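Local coordinates for protein MAR1 Ribonuclease (Caenorhabditis elegans, PDB 2B34) that probably acts as a hydrolase of the isochorismatase family, possibly as a ribonuclease, at residues A[15-20]-A[105-110]; A[22-27]-A[67-72]; A[57-62]-A[82-87]; A[110-115]-A[136-141]; A[128-133]-A[155-160]. All coordinates share one frame; numbering follows the deposited sequence.

Contact 1 of 5, residues A[15-20]-A[105-110]; sequences SALFVC and ILVGIE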
# COMPACT_ATOMS: atom_id res chain seq x y z
N SER A 15 25.21 10.78 -3.00
CA SER A 15 24.11 11.14 -2.10
C SER A 15 24.32 12.44 -1.33
O SER A 15 25.44 12.88 -1.10
CB SER A 15 23.87 10.00 -1.10
OG SER A 15 23.48 8.81 -1.76
N ALA A 16 23.20 13.06 -0.95
CA ALA A 16 23.21 14.20 -0.04
C ALA A 16 22.16 14.01 1.04
O ALA A 16 21.10 13.42 0.80
CB ALA A 16 22.97 15.51 -0.80
N LEU A 17 22.46 14.50 2.24
CA LEU A 17 21.49 14.50 3.33
C LEU A 17 20.81 15.86 3.44
O LEU A 17 21.47 16.88 3.63
CB LEU A 17 22.14 14.10 4.66
CG LEU A 17 21.27 14.18 5.92
CD1 LEU A 17 20.11 13.16 5.91
CD2 LEU A 17 22.13 13.99 7.16
N PHE A 18 19.49 15.85 3.31
CA PHE A 18 18.70 17.06 3.48
C PHE A 18 17.98 17.01 4.84
O PHE A 18 17.21 16.08 5.11
CB PHE A 18 17.71 17.21 2.32
CG PHE A 18 18.26 17.94 1.12
CD1 PHE A 18 19.58 17.76 0.70
CD2 PHE A 18 17.44 18.80 0.38
CE1 PHE A 18 20.08 18.43 -0.42
CE2 PHE A 18 17.93 19.49 -0.73
CZ PHE A 18 19.25 19.30 -1.13
N VAL A 19 18.25 18.00 5.68
CA VAL A 19 17.61 18.13 6.99
C VAL A 19 16.64 19.31 6.91
O VAL A 19 17.07 20.47 6.88
CB VAL A 19 18.65 18.40 8.11
CG1 VAL A 19 17.97 18.50 9.48
CG2 VAL A 19 19.74 17.33 8.12
N CYS A 20 15.34 19.03 6.87
CA CYS A 20 14.40 20.15 6.71
C CYS A 20 13.62 20.57 7.94
O CYS A 20 12.85 19.78 8.53
CB CYS A 20 13.55 20.05 5.41
SG CYS A 20 11.78 19.80 5.50
N ILE A 105 18.77 11.88 0.67
CA ILE A 105 18.24 11.28 1.88
C ILE A 105 17.56 12.42 2.64
O ILE A 105 18.18 13.45 2.90
CB ILE A 105 19.36 10.63 2.71
CG1 ILE A 105 20.15 9.63 1.84
CG2 ILE A 105 18.79 9.96 3.97
CD1 ILE A 105 21.49 9.19 2.42
N LEU A 106 16.29 12.22 2.98
CA LEU A 106 15.49 13.30 3.54
C LEU A 106 14.97 12.99 4.95
O LEU A 106 14.31 11.97 5.17
CB LEU A 106 14.33 13.65 2.59
CG LEU A 106 13.40 14.84 2.82
CD1 LEU A 106 14.14 16.14 3.14
CD2 LEU A 106 12.51 15.04 1.60
N VAL A 107 15.29 13.88 5.88
CA VAL A 107 14.74 13.85 7.23
C VAL A 107 14.09 15.20 7.55
O VAL A 107 14.37 16.20 6.89
CB VAL A 107 15.82 13.51 8.31
CG1 VAL A 107 16.48 12.16 8.02
CG2 VAL A 107 16.88 14.61 8.45
N GLY A 108 13.22 15.23 8.55
CA GLY A 108 12.65 16.49 8.98
C GLY A 108 11.14 16.55 9.00
O GLY A 108 10.47 15.51 8.93
N ILE A 109 10.60 17.76 9.09
CA ILE A 109 9.21 17.92 9.51
C ILE A 109 8.28 18.76 8.67
O ILE A 109 8.72 19.55 7.82
CB ILE A 109 9.08 18.35 10.98
CG1 ILE A 109 10.00 19.53 11.29
CG2 ILE A 109 9.28 17.14 11.91
CD1 ILE A 109 9.73 20.17 12.61
N GLU A 110 7.01 18.64 9.02
CA GLU A 110 5.88 18.74 8.12
C GLU A 110 6.14 17.73 6.99
O GLU A 110 6.53 18.08 5.87
CB GLU A 110 5.60 20.18 7.65
CG GLU A 110 6.81 20.97 7.16
CD GLU A 110 6.52 22.43 6.91
OE1 GLU A 110 5.61 22.97 7.57
OE2 GLU A 110 7.22 23.03 6.06
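Phe-18 sits in parallel register beside Leu-106, and the backbones on both sides of this pair are laced together tightly. Ile-105 N gives its hydrogen to Ala-16 O at 2.8 Å, Phe-18 N reaches Ile-105 O at 2.8 Å, and Val-107 N meets Phe-18 O at 3.0 Å in a nearly straight bond (178°). Each runs almost in line with its acceptor C=O. Next, Cys-20 N approaches Val-107 O at 3.0 Å from 26° outside the carbonyl plane, and the ladder ends with Ile-109 N on Cys-20 O at 3.1 Å. Side chains pack at ordinary van der Waals distance on both faces. Leu-106 has CG anti to its backbone N (chi1 -173°), which swings CD1 back over the partner strand to lie 3.6 Å from Phe-18 O. On the other face, Val-19 and Val-107 run alongside each other, their CG2 methyls 4.0 Å apart. With no side chain, Gly-108 brings its CA within 3.3 Å of Cys-20 O, and the strands close up here. The ends are looser. Ser-15 makes only a distant carbon contact with Ile-105, its OG turning to Asn-11, and Glu-110, partly exposed, has already left the pairing. Within the central sheet, strand 54-59 flanks the far edge of 15-20. Helix 33-49 packs over the face of Leu-17, Ile-105 and Val-107, while helix 114-124 packs against Leu-106 on the other face, where Cys-20 is joined to Cys-114 by a disulfide.

Contact 2 of 5, residues A[22-27]-A[67-72]; sequences LQEKFA and TVPTLK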
# COMPACT_ATOMS: atom_id res chain seq x y z
N LEU A 22 13.84 21.19 11.10
CA LEU A 22 13.81 20.62 12.44
C LEU A 22 14.21 21.66 13.48
O LEU A 22 15.31 21.63 14.04
CB LEU A 22 14.68 19.36 12.52
CG LEU A 22 14.02 18.09 11.94
CD1 LEU A 22 15.03 16.97 11.79
CD2 LEU A 22 12.84 17.64 12.78
N GLN A 23 13.28 22.57 13.74
CA GLN A 23 13.55 23.75 14.56
C GLN A 23 12.85 23.73 15.91
O GLN A 23 11.90 22.99 16.13
CB GLN A 23 13.17 25.02 13.80
CG GLN A 23 13.94 25.23 12.52
CD GLN A 23 13.14 26.01 11.51
OE1 GLN A 23 12.96 27.22 11.63
NE2 GLN A 23 12.65 25.32 10.50
N GLU A 24 13.35 24.59 16.79
CA GLU A 24 12.98 24.65 18.19
C GLU A 24 11.49 24.79 18.48
O GLU A 24 10.95 24.03 19.29
CB GLU A 24 13.79 25.75 18.89
CG GLU A 24 15.28 25.40 19.03
CD GLU A 24 16.17 26.60 19.28
OE1 GLU A 24 15.83 27.73 18.86
OE2 GLU A 24 17.25 26.41 19.89
N LYS A 25 10.82 25.73 17.82
CA LYS A 25 9.40 26.02 18.08
C LYS A 25 8.42 24.91 17.66
O LYS A 25 7.23 25.00 17.93
CB LYS A 25 9.00 27.34 17.43
CG LYS A 25 9.44 28.59 18.19
CD LYS A 25 8.50 28.89 19.35
CE LYS A 25 8.23 30.39 19.49
NZ LYS A 25 7.28 30.89 18.46
N PHE A 26 8.93 23.88 16.99
CA PHE A 26 8.11 22.74 16.57
C PHE A 26 8.04 21.66 17.64
O PHE A 26 7.22 20.75 17.54
CB PHE A 26 8.70 22.11 15.32
CG PHE A 26 8.40 22.85 14.06
CD1 PHE A 26 7.16 22.73 13.44
CD2 PHE A 26 9.39 23.62 13.45
CE1 PHE A 26 6.90 23.40 12.25
CE2 PHE A 26 9.14 24.29 12.26
CZ PHE A 26 7.89 24.18 11.66
N ALA A 27 8.90 21.76 18.65
CA ALA A 27 9.10 20.68 19.64
C ALA A 27 7.81 20.12 20.24
O ALA A 27 7.70 18.91 20.43
CB ALA A 27 10.05 21.12 20.75
N THR A 67 17.44 25.45 14.02
CA THR A 67 17.67 24.01 14.12
C THR A 67 18.02 23.60 15.56
O THR A 67 18.87 24.23 16.20
CB THR A 67 18.79 23.55 13.14
OG1 THR A 67 18.47 23.94 11.81
CG2 THR A 67 18.99 22.03 13.18
N VAL A 68 17.35 22.56 16.04
CA VAL A 68 17.58 21.98 17.37
C VAL A 68 19.08 21.76 17.64
O VAL A 68 19.76 21.12 16.83
CB VAL A 68 16.78 20.65 17.53
CG1 VAL A 68 17.19 19.89 18.79
CG2 VAL A 68 15.27 20.93 17.54
N PRO A 69 19.59 22.32 18.75
CA PRO A 69 21.01 22.27 19.13
C PRO A 69 21.72 20.94 18.90
O PRO A 69 22.79 20.92 18.28
CB PRO A 69 20.98 22.62 20.62
CG PRO A 69 19.85 23.60 20.71
CD PRO A 69 18.81 23.11 19.74
N THR A 70 21.13 19.84 19.37
CA THR A 70 21.73 18.50 19.24
C THR A 70 22.05 18.14 17.79
O THR A 70 23.07 17.51 17.52
CB THR A 70 20.81 17.41 19.84
OG1 THR A 70 20.31 17.85 21.10
CG2 THR A 70 21.59 16.12 20.04
N LEU A 71 21.18 18.54 16.87
CA LEU A 71 21.39 18.26 15.45
C LEU A 71 22.56 19.06 14.88
O LEU A 71 23.36 18.53 14.11
CB LEU A 71 20.11 18.51 14.64
CG LEU A 71 18.86 17.69 15.01
CD1 LEU A 71 17.65 18.18 14.26
CD2 LEU A 71 19.06 16.20 14.78
N LYS A 72 22.64 20.33 15.27
CA LYS A 72 23.73 21.22 14.87
C LYS A 72 25.09 20.73 15.39
O LYS A 72 26.10 20.88 14.70
CB LYS A 72 23.48 22.65 15.35
CG LYS A 72 22.33 23.34 14.63
CD LYS A 72 22.17 24.79 15.08
CE LYS A 72 23.21 25.70 14.43
NZ LYS A 72 22.98 27.13 14.79
O HOH W 1 16.51 22.32 10.28
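Leu-22 meets Leu-71 with its CB 3.6 Å from CD1 of that residue. The two side chains cross at about a right angle, and Leu-22 CD1 adds a second touch on the same Leu-71 CD1 at 3.8 Å. The carbonyl of Leu-22 does the polar work: its oxygen accepts from Val-68 N at 3.0 Å, with the donor lying in the carbonyl plane and a fairly straight bond (168°). The CA-H of Thr-67 leans on the same oxygen, with Thr-67 CA 3.4 Å from Leu-22 O. Glu-24, second in buried surface, reaches out with an extended chain, and only its tip touches the proline ring, OE2 lying 3.7 Å from Pro-69 CD, while its OE1 makes a weak bond to His-66 N. Thr-67 is the third. Its OG1, anti to its own carbonyl carbon (chi1 -56°), accepts from a water 3.0 Å away, which in turn takes a weak bond from Leu-22 N, and it also bonds to Glu-58 of strand 54-59. Leu-22 also touches Ser-40 and Leu-71 touches Ile-37, both on helix 33-49. Taken together, the contact is mixed in character: a buried leucine pair seals one side, an exposed carboxylate rides the other, and the central amide bond seats the loop after strand 15-20 against Val-68, the N-cap residue of helix 69-74.

Contact 3 of 5, residues A[57-62]-A[82-87]; sequences TEQYPK and FDKTKF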
# COMPACT_ATOMS: atom_id res chain seq x y z
N THR A 57 17.82 23.31 6.05
CA THR A 57 16.96 24.48 5.89
C THR A 57 16.23 24.81 7.19
O THR A 57 15.93 23.92 7.99
CB THR A 57 15.91 24.33 4.76
OG1 THR A 57 15.05 23.21 5.03
CG2 THR A 57 16.58 24.17 3.39
N GLU A 58 15.95 26.10 7.37
CA GLU A 58 15.12 26.56 8.47
C GLU A 58 13.99 27.44 7.92
O GLU A 58 14.24 28.40 7.19
CB GLU A 58 15.95 27.33 9.50
CG GLU A 58 17.14 26.54 10.04
CD GLU A 58 17.98 27.31 11.05
OE1 GLU A 58 17.93 28.55 11.06
OE2 GLU A 58 18.68 26.65 11.85
N GLN A 59 12.75 27.08 8.26
CA GLN A 59 11.57 27.83 7.85
C GLN A 59 11.37 29.02 8.78
O GLN A 59 11.31 28.86 9.99
CB GLN A 59 10.32 26.93 7.88
CG GLN A 59 8.98 27.65 7.63
CD GLN A 59 8.69 27.93 6.16
OE1 GLN A 59 7.80 28.72 5.83
NE2 GLN A 59 9.43 27.28 5.27
N TYR A 60 11.29 30.21 8.18
CA TYR A 60 11.05 31.46 8.91
C TYR A 60 11.62 31.45 10.34
O TYR A 60 10.87 31.53 11.31
CB TYR A 60 9.55 31.79 8.91
CG TYR A 60 9.19 33.18 9.40
CD1 TYR A 60 9.64 34.32 8.73
CD2 TYR A 60 8.39 33.36 10.53
CE1 TYR A 60 9.31 35.60 9.18
CE2 TYR A 60 8.05 34.63 10.98
CZ TYR A 60 8.51 35.74 10.31
OH TYR A 60 8.17 37.00 10.77
N PRO A 61 12.97 31.34 10.47
CA PRO A 61 13.58 31.21 11.80
C PRO A 61 13.33 32.39 12.76
O PRO A 61 13.60 32.26 13.95
CB PRO A 61 15.07 31.06 11.49
CG PRO A 61 15.25 31.59 10.12
CD PRO A 61 13.98 31.31 9.40
N LYS A 62 12.81 33.51 12.25
CA LYS A 62 12.42 34.64 13.09
C LYS A 62 11.25 34.27 14.01
O LYS A 62 11.20 34.70 15.17
CB LYS A 62 12.07 35.85 12.23
CG LYS A 62 11.81 37.13 13.02
CD LYS A 62 11.52 38.31 12.12
CE LYS A 62 11.15 39.55 12.93
NZ LYS A 62 9.91 39.33 13.75
N PHE A 82 20.34 27.20 5.29
CA PHE A 82 19.61 28.25 4.57
C PHE A 82 18.24 28.51 5.19
O PHE A 82 17.54 27.58 5.60
CB PHE A 82 19.44 27.88 3.10
CG PHE A 82 20.74 27.59 2.38
CD1 PHE A 82 21.74 28.55 2.30
CD2 PHE A 82 20.95 26.36 1.76
CE1 PHE A 82 22.94 28.29 1.63
CE2 PHE A 82 22.14 26.08 1.10
CZ PHE A 82 23.14 27.05 1.03
N ASP A 83 17.86 29.78 5.25
CA ASP A 83 16.50 30.14 5.66
C ASP A 83 15.59 30.24 4.44
O ASP A 83 16.05 30.47 3.32
CB ASP A 83 16.48 31.43 6.48
CG ASP A 83 16.91 32.66 5.68
OD1 ASP A 83 18.04 32.67 5.15
OD2 ASP A 83 16.10 33.61 5.60
N LYS A 84 14.29 30.06 4.66
CA LYS A 84 13.30 30.08 3.58
C LYS A 84 11.90 30.34 4.11
O LYS A 84 11.63 30.15 5.30
CB LYS A 84 13.33 28.77 2.79
CG LYS A 84 13.04 27.51 3.61
CD LYS A 84 12.84 26.29 2.73
CE LYS A 84 12.46 25.04 3.53
NZ LYS A 84 11.15 25.16 4.22
N THR A 85 11.02 30.77 3.22
CA THR A 85 9.59 30.89 3.50
C THR A 85 8.80 29.92 2.63
O THR A 85 7.70 29.49 3.00
CB THR A 85 9.08 32.32 3.29
OG1 THR A 85 9.58 32.82 2.04
CG2 THR A 85 9.54 33.24 4.42
N LYS A 86 9.36 29.58 1.47
CA LYS A 86 8.84 28.51 0.62
C LYS A 86 8.94 27.19 1.37
O LYS A 86 9.90 26.96 2.10
CB LYS A 86 9.65 28.42 -0.67
CG LYS A 86 8.98 29.03 -1.90
CD LYS A 86 9.71 28.62 -3.19
CE LYS A 86 9.86 27.10 -3.33
NZ LYS A 86 8.59 26.40 -3.71
N PHE A 87 7.95 26.32 1.20
CA PHE A 87 7.92 25.07 1.95
C PHE A 87 8.97 24.07 1.46
O PHE A 87 9.55 23.34 2.27
CB PHE A 87 6.51 24.46 1.96
CG PHE A 87 5.48 25.31 2.67
CD1 PHE A 87 5.83 26.08 3.78
CD2 PHE A 87 4.16 25.35 2.22
CE1 PHE A 87 4.88 26.86 4.44
CE2 PHE A 87 3.21 26.13 2.87
CZ PHE A 87 3.57 26.89 3.98
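Lys-84 NZ is held by several oxygens after its chain has passed Thr-57, where CE lies 3.5 Å from OG1. It donates to Lys-86 O at 3.0 Å, in the plane of that carbonyl, and to Phe-87 O at 3.1 Å, this time from well above the carbonyl plane. A salt bridge to Asp-21 completes the grip, and the same aspartate binds Thr-57 OG1. The lysine chain runs straight until a final bend at chi4 (64°), which turns NZ toward the carbonyls of its own loop. Gln-59, the residue with most surface buried here, crosses the lysine at about a right angle. Its CG stands anti to the backbone N, and a bend at chi2 (80°) lays the amide along 84-86, with CD 3.7 Å from Thr-85 O. Underneath, three bonds pair the backbones: Glu-58 N to Phe-82 O at 2.8 Å, Lys-84 N to Glu-58 O at 3.0 Å and visibly bent (138°), and Tyr-60 N to Lys-84 O at 2.9 Å. Toward the solvent, CG and CD of the Pro-61 ring rest on Asp-83 CB. A lysine bound to an aspartate close to Cys-114 is consistent with the Asp-Lys-Cys site of isochorismatase-family cysteine hydrolases. Ser-172 and Asp-173 of the second subunit bond to Thr-85. Within this chain, strand 81-84 is the outermost strand of the parallel sheet on this side; strand 54-59 separates it from strand 15-20 and then runs on into helix 61-64.

Contact 4 of 5, residues A[110-115]-A[136-141]; sequences EAHVCV and VSSRSH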
# COMPACT_ATOMS: atom_id res chain seq x y z
N GLU A 110 7.01 18.64 9.02
CA GLU A 110 5.88 18.74 8.12
C GLU A 110 6.14 17.73 6.99
O GLU A 110 6.53 18.08 5.87
CB GLU A 110 5.60 20.18 7.65
CG GLU A 110 6.81 20.97 7.16
CD GLU A 110 6.52 22.43 6.91
OE1 GLU A 110 5.61 22.97 7.57
OE2 GLU A 110 7.22 23.03 6.06
N ALA A 111 5.94 16.46 7.35
CA ALA A 111 6.00 15.34 6.42
C ALA A 111 5.11 15.60 5.21
O ALA A 111 5.47 15.27 4.08
CB ALA A 111 5.58 14.05 7.11
N HIS A 112 3.96 16.22 5.45
CA HIS A 112 2.96 16.49 4.42
C HIS A 112 3.07 17.90 3.84
O HIS A 112 2.23 18.31 3.04
CB HIS A 112 1.57 16.28 5.01
CG HIS A 112 1.21 17.26 6.08
ND1 HIS A 112 1.91 17.35 7.26
CD2 HIS A 112 0.24 18.20 6.14
CE1 HIS A 112 1.38 18.31 8.01
NE2 HIS A 112 0.37 18.84 7.35
N VAL A 113 4.09 18.65 4.27
CA VAL A 113 4.32 20.01 3.76
C VAL A 113 5.75 20.17 3.21
O VAL A 113 5.96 19.89 2.04
CB VAL A 113 3.92 21.11 4.80
CG1 VAL A 113 3.90 22.48 4.15
CG2 VAL A 113 2.55 20.80 5.41
N CYS A 114 6.72 20.60 4.04
CA CYS A 114 8.13 20.74 3.59
C CYS A 114 8.66 19.48 2.95
O CYS A 114 9.21 19.52 1.85
CB CYS A 114 9.10 21.16 4.72
SG CYS A 114 10.91 21.15 4.26
N VAL A 115 8.51 18.36 3.65
CA VAL A 115 9.11 17.09 3.23
C VAL A 115 8.46 16.61 1.94
O VAL A 115 9.16 16.18 1.02
CB VAL A 115 9.03 16.00 4.34
CG1 VAL A 115 9.69 14.71 3.89
CG2 VAL A 115 9.68 16.50 5.63
N VAL A 136 10.96 11.37 10.10
CA VAL A 136 10.01 12.27 9.45
C VAL A 136 8.64 12.17 10.14
O VAL A 136 8.14 11.07 10.38
CB VAL A 136 9.89 11.97 7.92
CG1 VAL A 136 8.72 12.71 7.28
CG2 VAL A 136 11.18 12.32 7.19
N SER A 137 8.05 13.32 10.47
CA SER A 137 6.77 13.35 11.18
C SER A 137 5.96 14.63 10.93
O SER A 137 6.43 15.55 10.26
CB SER A 137 6.99 13.14 12.68
OG SER A 137 5.77 12.85 13.33
N SER A 138 4.74 14.67 11.48
CA SER A 138 3.82 15.81 11.36
C SER A 138 3.15 16.09 12.71
O SER A 138 3.32 15.32 13.65
CB SER A 138 2.73 15.52 10.33
OG SER A 138 3.26 15.31 9.04
N ARG A 139 2.38 17.17 12.77
CA ARG A 139 1.55 17.47 13.95
C ARG A 139 0.45 16.42 14.12
O ARG A 139 0.15 16.00 15.23
CB ARG A 139 0.96 18.89 13.85
CG ARG A 139 0.03 19.27 14.99
CD ARG A 139 -0.36 20.76 14.97
NE ARG A 139 -1.02 21.14 13.72
CZ ARG A 139 -1.94 22.10 13.61
NH1 ARG A 139 -2.33 22.79 14.68
NH2 ARG A 139 -2.47 22.37 12.42
N SER A 140 -0.14 16.00 13.00
CA SER A 140 -1.18 14.99 12.98
C SER A 140 -0.67 13.65 12.43
O SER A 140 0.05 13.63 11.44
CB SER A 140 -2.35 15.47 12.13
OG SER A 140 -3.16 14.38 11.72
N HIS A 141 -1.08 12.56 13.08
CA HIS A 141 -0.78 11.20 12.61
C HIS A 141 -1.30 10.92 11.20
O HIS A 141 -0.62 10.28 10.39
CB HIS A 141 -1.37 10.15 13.56
CG HIS A 141 -0.71 10.08 14.90
ND1 HIS A 141 -1.41 10.20 16.08
CD2 HIS A 141 0.59 9.90 15.25
CE1 HIS A 141 -0.58 10.10 17.10
NE2 HIS A 141 0.64 9.92 16.62
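His-112 and Ser-138 join through ND1 and OG, 3.0 Å apart, a hydrogen bond in which either could be the donor; the hydroxyl lies at the ring edge, near its plane. Ala-111 packs beside them. Its CB is 3.3 Å from Ser-138 OG and 3.4 Å from Val-136 CG1, the second being tighter than ordinary van der Waals contact. Ala-111 N also donates to Ser-137 O at 3.1 Å, but from above the carbonyl plane, 46° out of it. Deeper in, Val-115 and Val-136 meet tip to tip through their CG1 methyls. The second shell sets these groups. A type I turn closes with Val-113 N on Glu-110 O, and Val-115 N, in the first turn of the helix, reaches the same oxygen from the opposite face, each at 3.0 Å. Val-113 CG2 sits 3.5 Å above the centre of the His-112 ring and backs it. Beyond, NE2 of that ring bonds to Glu-162 of the second subunit, whose carboxylate also forms a salt bridge with Arg-139, and Ser-137 OG is held by Lys-31 O. With a hydrogen bond at each nitrogen, the imidazole has its rotation fixed, and the neighbouring carboxylate may polarise it. The turn leads straight into helix 114-124, placing Cys-114 in its first turn, a position consistent with that of the nucleophilic cysteine in related hydrolases; in this structure its sulfur is tied up in a disulfide.

Contact 5 of 5, residues A[128-133]-A[155-160]; sequences NVHVVV and GAILTT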
# COMPACT_ATOMS: atom_id res chain seq x y z
N ASN A 128 16.68 10.72 -7.07
CA ASN A 128 16.02 9.71 -6.24
C ASN A 128 15.91 10.25 -4.81
O ASN A 128 16.86 10.82 -4.28
CB ASN A 128 16.79 8.39 -6.25
CG ASN A 128 17.08 7.88 -7.66
OD1 ASN A 128 18.21 7.50 -7.98
ND2 ASN A 128 16.05 7.86 -8.51
N VAL A 129 14.73 10.08 -4.21
CA VAL A 129 14.47 10.56 -2.85
C VAL A 129 14.27 9.40 -1.89
O VAL A 129 13.37 8.57 -2.08
CB VAL A 129 13.24 11.51 -2.79
CG1 VAL A 129 13.05 12.06 -1.38
CG2 VAL A 129 13.38 12.64 -3.79
N HIS A 130 15.13 9.34 -0.88
CA HIS A 130 15.04 8.34 0.18
C HIS A 130 14.50 9.00 1.45
O HIS A 130 15.22 9.72 2.15
CB HIS A 130 16.40 7.68 0.40
CG HIS A 130 16.92 6.98 -0.81
ND1 HIS A 130 17.23 7.64 -1.98
CD2 HIS A 130 17.18 5.67 -1.04
CE1 HIS A 130 17.65 6.77 -2.88
NE2 HIS A 130 17.64 5.57 -2.33
N VAL A 131 13.22 8.76 1.71
CA VAL A 131 12.52 9.34 2.85
C VAL A 131 12.71 8.45 4.07
O VAL A 131 12.26 7.30 4.08
CB VAL A 131 11.00 9.55 2.56
CG1 VAL A 131 10.29 10.15 3.76
CG2 VAL A 131 10.79 10.43 1.32
N VAL A 132 13.38 8.99 5.08
CA VAL A 132 13.64 8.25 6.32
C VAL A 132 12.43 8.39 7.24
O VAL A 132 12.31 9.38 7.96
CB VAL A 132 14.92 8.75 7.02
CG1 VAL A 132 15.31 7.82 8.15
CG2 VAL A 132 16.06 8.90 6.03
N VAL A 133 11.55 7.39 7.20
CA VAL A 133 10.24 7.47 7.85
C VAL A 133 10.30 7.59 9.38
O VAL A 133 9.42 8.19 9.99
CB VAL A 133 9.31 6.29 7.43
CG1 VAL A 133 9.02 6.32 5.93
CG2 VAL A 133 9.88 4.94 7.84
N GLY A 155 7.01 8.20 -6.37
CA GLY A 155 8.24 7.45 -6.66
C GLY A 155 9.36 7.60 -5.63
O GLY A 155 10.49 7.17 -5.87
N ALA A 156 9.04 8.21 -4.49
CA ALA A 156 9.99 8.33 -3.39
C ALA A 156 10.11 7.00 -2.67
O ALA A 156 9.14 6.26 -2.56
CB ALA A 156 9.57 9.41 -2.42
N ILE A 157 11.31 6.69 -2.18
CA ILE A 157 11.52 5.45 -1.45
C ILE A 157 11.30 5.70 0.04
O ILE A 157 11.89 6.62 0.63
CB ILE A 157 12.93 4.85 -1.73
CG1 ILE A 157 13.09 4.57 -3.24
CG2 ILE A 157 13.15 3.57 -0.92
CD1 ILE A 157 14.49 4.16 -3.65
N LEU A 158 10.44 4.89 0.64
CA LEU A 158 10.16 4.95 2.06
C LEU A 158 11.08 4.00 2.80
O LEU A 158 10.85 2.79 2.85
CB LEU A 158 8.68 4.63 2.35
CG LEU A 158 7.61 5.46 1.62
CD1 LEU A 158 6.22 4.89 1.91
CD2 LEU A 158 7.69 6.94 1.98
N THR A 159 12.14 4.56 3.37
CA THR A 159 13.18 3.78 4.01
C THR A 159 13.28 4.10 5.50
O THR A 159 12.59 4.98 5.99
CB THR A 159 14.55 3.97 3.30
OG1 THR A 159 15.52 3.08 3.87
CG2 THR A 159 15.04 5.41 3.41
N THR A 160 14.14 3.37 6.21
CA THR A 160 14.39 3.64 7.63
C THR A 160 15.85 3.99 7.87
O THR A 160 16.71 3.71 7.03
CB THR A 160 13.98 2.45 8.52
OG1 THR A 160 14.66 1.27 8.10
CG2 THR A 160 12.47 2.22 8.46
O HOH W 2 13.12 8.07 -5.58
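His-130 and Ile-157 project together from one face of the sheet. Both have their gamma carbon anti to the carbonyl carbon (chi1 -60° and -59°), and Ile-157 extends at chi2 (172°), which carries CD1 obliquely to the imidazole, 3.7 Å from His-130 NE2, a buried nitrogen with no modelled partner. Thr-159 follows on that face, its CG2 pressed to 3.4 Å from Val-131 O. On the reverse face, Val-131 CG2 meets Ala-156 CB at 4.1 Å. Val-133 crosses Leu-158 at about a right angle, CG1 being 4.0 Å from Leu-158 CB, and its CG2 lies obliquely against Thr-160 CG2 at 3.8 Å. Beneath the side chains Val-131 is bonded twice, its N to Ile-157 O at 2.7 Å and its O to Thr-159 N at 2.8 Å. A water links Val-129 N to Gly-155 O at the start. Gln-153 of the fourth subunit bonds to Ala-156 O and Leu-158 N on the outer edge of strand 157-159. Parallel strands joined through helix 141-154, which ends in a Schellman motif at Gly-155, make this the final beta-alpha-beta crossover of the isochorismatase-type alpha/beta fold.

How the contacts relate
From the N terminus, strand 15-20 begins the longest of these loops, closed when contact 1 pairs it with 105-110. Contacts 2 and 3 are nested inside that loop and cross each other, since 57-62 comes before 67-72 and 82-87 after it; side chains of Thr-67 and Glu-58 join them. Contact 4 starts at Glu-110, which it shares with contact 1, and a disulfide bolts the two together. Contacts 4 and 5 cross in turn, both using strand 128-137. Contacts 3, 1 and 5 thus span the sheet from one outer strand of the chain to the other, while contacts 2 and 4 tie in loops and helix starts.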